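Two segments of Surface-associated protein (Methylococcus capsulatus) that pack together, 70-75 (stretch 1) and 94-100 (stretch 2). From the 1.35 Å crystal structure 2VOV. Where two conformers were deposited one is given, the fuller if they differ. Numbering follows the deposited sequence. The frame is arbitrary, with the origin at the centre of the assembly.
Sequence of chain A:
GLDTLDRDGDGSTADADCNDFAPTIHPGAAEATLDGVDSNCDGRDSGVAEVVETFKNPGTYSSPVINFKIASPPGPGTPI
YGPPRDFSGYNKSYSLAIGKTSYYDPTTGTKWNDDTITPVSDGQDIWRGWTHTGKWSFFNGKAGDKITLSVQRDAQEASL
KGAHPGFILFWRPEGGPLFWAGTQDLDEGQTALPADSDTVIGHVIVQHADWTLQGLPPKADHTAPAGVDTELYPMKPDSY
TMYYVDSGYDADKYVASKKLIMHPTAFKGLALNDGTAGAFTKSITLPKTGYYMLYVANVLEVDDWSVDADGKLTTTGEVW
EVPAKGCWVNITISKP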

ATOM      1  N   ILE A  70       0.338  11.456  -8.849  0.50 11.19           N
ATOM      2  CA  ILE A  70      -1.123  11.541  -8.866  0.50 11.11           C
ATOM      3  C   ILE A  70      -1.640  11.732  -7.445  0.50 11.49           C
ATOM      4  O   ILE A  70      -1.216  11.038  -6.522  0.50 11.76           O
ATOM      5  CB  ILE A  70      -1.765  10.300  -9.548  0.50 15.97           C
ATOM      6  CG1 ILE A  70      -3.281  10.472  -9.725  0.50  4.10           C
ATOM      7  CG2 ILE A  70      -1.413   9.012  -8.794  0.50 10.90           C
ATOM      8  CD1 ILE A  70      -3.857   9.573 -10.822  0.50 14.86           C
ATOM      9  N   ALA A  71      -2.536  12.700  -7.271  1.00 12.66           N
ATOM     10  CA  ALA A  71      -2.982  13.100  -5.937  1.00 13.31           C
ATOM     11  C   ALA A  71      -4.500  13.070  -5.762  1.00 13.88           C
ATOM     12  O   ALA A  71      -4.997  13.030  -4.642  1.00 13.76           O
ATOM     13  CB  ALA A  71      -2.429  14.477  -5.585  1.00 13.73           C
ATOM     14  N   SER A  72      -5.235  13.083  -6.867  1.00 14.29           N
ATOM     15  CA  SER A  72      -6.690  13.165  -6.825  1.00 14.76           C
ATOM     16  C   SER A  72      -7.352  11.891  -6.285  1.00 15.24           C
ATOM     17  O   SER A  72      -6.785  10.805  -6.367  1.00 14.70           O
ATOM     18  CB  SER A  72      -7.218  13.493  -8.229  1.00 15.44           C
ATOM     19  OG  SER A  72      -6.480  12.794  -9.221  1.00 15.29           O
ATOM     20  N   PRO A  73      -8.567  12.025  -5.733  1.00 15.20           N
ATOM     21  CA  PRO A  73      -9.340  10.881  -5.234  1.00 15.61           C
ATOM     22  C   PRO A  73      -9.909  10.005  -6.364  1.00 16.44           C
ATOM     23  O   PRO A  73      -9.893  10.421  -7.529  1.00 15.78           O
ATOM     24  CB  PRO A  73     -10.490  11.560  -4.469  1.00 15.15           C
ATOM     25  CG  PRO A  73     -10.675  12.854  -5.180  1.00 17.06           C
ATOM     26  CD  PRO A  73      -9.280  13.300  -5.520  1.00 14.85           C
ATOM     27  N   PRO A  74     -10.450   8.818  -6.017  1.00 17.33           N
ATOM     28  CA  PRO A  74     -11.210   8.038  -6.997  1.00 18.12           C
ATOM     29  C   PRO A  74     -12.501   8.759  -7.327  1.00 18.55           C
ATOM     30  O   PRO A  74     -12.929   9.635  -6.577  1.00 18.70           O
ATOM     31  CB  PRO A  74     -11.570   6.746  -6.247  1.00 18.35           C
ATOM     32  CG  PRO A  74     -10.789   6.766  -4.974  1.00 18.12           C
ATOM     33  CD  PRO A  74     -10.399   8.172  -4.692  1.00 17.61           C
ATOM     34  N   GLY A  75     -13.135   8.373  -8.423  1.00 19.01           N
ATOM     35  CA  GLY A  75     -14.386   8.996  -8.820  1.00 19.19           C
ATOM     36  C   GLY A  75     -14.336   9.362 -10.282  1.00 19.84           C
ATOM     37  O   GLY A  75     -13.342   9.100 -10.954  1.00 19.15           O
ATOM     38  N   TYR A  94       3.832  15.275   1.972  1.00 10.74           N
ATOM     39  CA  TYR A  94       3.026  15.448   0.766  1.00 10.47           C
ATOM     40  C   TYR A  94       1.576  15.146   1.076  1.00 11.09           C
ATOM     41  O   TYR A  94       1.286  14.280   1.892  1.00 11.29           O
ATOM     42  CB  TYR A  94       3.484  14.495  -0.348  1.00 12.85           C
ATOM     43  CG  TYR A  94       4.915  14.693  -0.791  1.00  6.87           C
ATOM     44  CD1 TYR A  94       5.239  15.579  -1.813  1.00 10.35           C
ATOM     45  CD2 TYR A  94       5.943  13.975  -0.188  1.00 11.02           C
ATOM     46  CE1 TYR A  94       6.562  15.748  -2.205  1.00 11.27           C
ATOM     47  CE2 TYR A  94       7.255  14.137  -0.576  1.00 10.75           C
ATOM     48  CZ  TYR A  94       7.548  15.027  -1.589  1.00  5.82           C
ATOM     49  OH  TYR A  94       8.848  15.188  -2.002  1.00 12.46           O
ATOM     50  N   SER A  95       0.682  15.861   0.406  1.00 11.73           N
ATOM     51  CA  SER A  95      -0.756  15.664   0.566  1.00 12.21           C
ATOM     52  C   SER A  95      -1.361  15.005  -0.664  1.00 11.55           C
ATOM     53  O   SER A  95      -0.975  15.307  -1.795  1.00 11.80           O
ATOM     54  CB  SER A  95      -1.456  16.999   0.855  1.00 13.01           C
ATOM     55  OG  SER A  95      -1.127  17.459   2.161  1.00 16.22           O
ATOM     56  N   LEU A  96      -2.319  14.114  -0.430  1.00 11.26           N
ATOM     57  CA  LEU A  96      -2.965  13.363  -1.503  1.00 11.04           C
ATOM     58  C   LEU A  96      -4.259  12.749  -0.967  1.00 10.83           C
ATOM     59  O   LEU A  96      -4.476  12.699   0.249  1.00 10.39           O
ATOM     60  CB  LEU A  96      -2.022  12.288  -2.099  1.00 11.34           C
ATOM     61  CG  LEU A  96      -1.234  11.316  -1.201  1.00 11.16           C
ATOM     62  CD1 LEU A  96      -0.175  12.016  -0.361  1.00 11.79           C
ATOM     63  CD2 LEU A  96      -2.136  10.457  -0.303  1.00 12.57           C
ATOM     64  N   ALA A  97      -5.123  12.315  -1.877  1.00 10.63           N
ATOM     65  CA  ALA A  97      -6.383  11.687  -1.496  1.00 11.04           C
ATOM     66  C   ALA A  97      -6.336  10.167  -1.611  1.00 10.99           C
ATOM     67  O   ALA A  97      -5.753   9.611  -2.552  1.00 10.91           O
ATOM     68  CB  ALA A  97      -7.525  12.253  -2.315  1.00 11.33           C
ATOM     69  N   ILE A  98      -6.965   9.503  -0.643  1.00 10.47           N
ATOM     70  CA  ILE A  98      -7.030   8.038  -0.601  1.00 10.40           C
ATOM     71  C   ILE A  98      -8.474   7.565  -0.573  1.00 10.13           C
ATOM     72  O   ILE A  98      -9.318   8.142   0.112  1.00 10.23           O
ATOM     73  CB  ILE A  98      -6.238   7.456   0.592  1.00 10.22           C
ATOM     74  CG1 ILE A  98      -6.655   8.107   1.919  1.00 10.00           C
ATOM     75  CG2 ILE A  98      -4.735   7.628   0.346  1.00 11.18           C
ATOM     76  CD1 ILE A  98      -5.973   7.522   3.121  1.00 10.59           C
ATOM     77  N   GLY A  99      -8.760   6.520  -1.339  1.00  9.79           N
ATOM     78  CA  GLY A  99     -10.125   6.003  -1.453  1.00  9.94           C
ATOM     79  C   GLY A  99     -10.710   5.536  -0.133  1.00  9.89           C
ATOM     80  O   GLY A  99     -10.024   4.946   0.698  1.00  9.79           O
ATOM     81  N   LYS A 100     -11.996   5.817   0.042  1.00 10.53           N
ATOM     82  CA  LYS A 100     -12.767   5.456   1.228  1.00 12.13           C
ATOM     83  C   LYS A 100     -12.416   4.123   1.910  1.00 10.90           C
ATOM     84  O   LYS A 100     -12.208   4.074   3.121  1.00 10.19           O
ATOM     85  CB  LYS A 100     -14.254   5.498   0.863  1.00 12.24           C
ATOM     86  CG  LYS A 100     -15.187   5.436   2.044  1.00 14.90           C
ATOM     87  CD  LYS A 100     -16.643   5.326   1.601  1.00  9.94           C
ATOM     88  CE  LYS A 100     -17.132   6.609   0.963  1.00 38.06           C
ATOM     89  NZ  LYS A 100     -18.614   6.608   0.722  1.00 12.95           N
TER

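Residues 94-99 form the end of a strand that begins earlier in the chain, whereas 70-75 adopt no regular helix or strand. The two segments nevertheless run in nearly the same direction: the vector from CA of A71 to CA of P74 lies 14° from the vector between the CA atoms of S95 and G99. The backbones are closest near the start of this shared course and then diverge. A71 CA lies 4.4 Å from L96 CA, P73 CA lies 4.8 Å from A97 CA, and P74 CA lies 6.0 Å from G99 CA. Both chains advance three residues between the first and last pair, but not in step: the loop gains two while the strand gains one, and then the reverse.

One hydrogen bond joins the two backbones. A97 N donates to A71 O over 2.9 Å, with an N-H...O angle of 160°, so both the length and the near-linearity support a well-formed bond. It does not develop into a ladder of the kind found between paired strands. P73 and P74, whose nitrogens are closed into rings, have no amide hydrogen to donate.

Beyond that bond the contact is apolar and small in scale, with 247 Å² buried over both sides. A97 is central to it. Its CA-to-CB bond points toward the loop, and its methyl group packs against the S72-P73 junction, with A97 CB 4.0 Å from S72 C and 3.6 Å from P73 N. The same methyl meets the proline ring at 3.7 Å between A97 CB and P73 CB, a van der Waals separation. A97 therefore joins the loop twice, through its amide to A71 and through its methyl to the following residues.

On the N-terminal side of this site, A71 CB and L96 CB approach to 4.1 Å. Both CA-to-CB bonds point sideways, and the end of the leucine side chain leads away, so the contact is made near the base of that side chain. A71 CB also lies 4.1 Å from S95 O, a looser contact with the strand backbone.

At the other end, P74 CG rests 3.7 Å from G99 CA. Glycine suits this position: an ideal CB built on G99 would fall 3.2 Å from P74 CG, a tight approach for two carbons. The alternate strand residue I98 points its CA-to-CB bond away from the loop, as does S72 with respect to the strand, and S72 OG is hydrogen-bonded elsewhere in the structure.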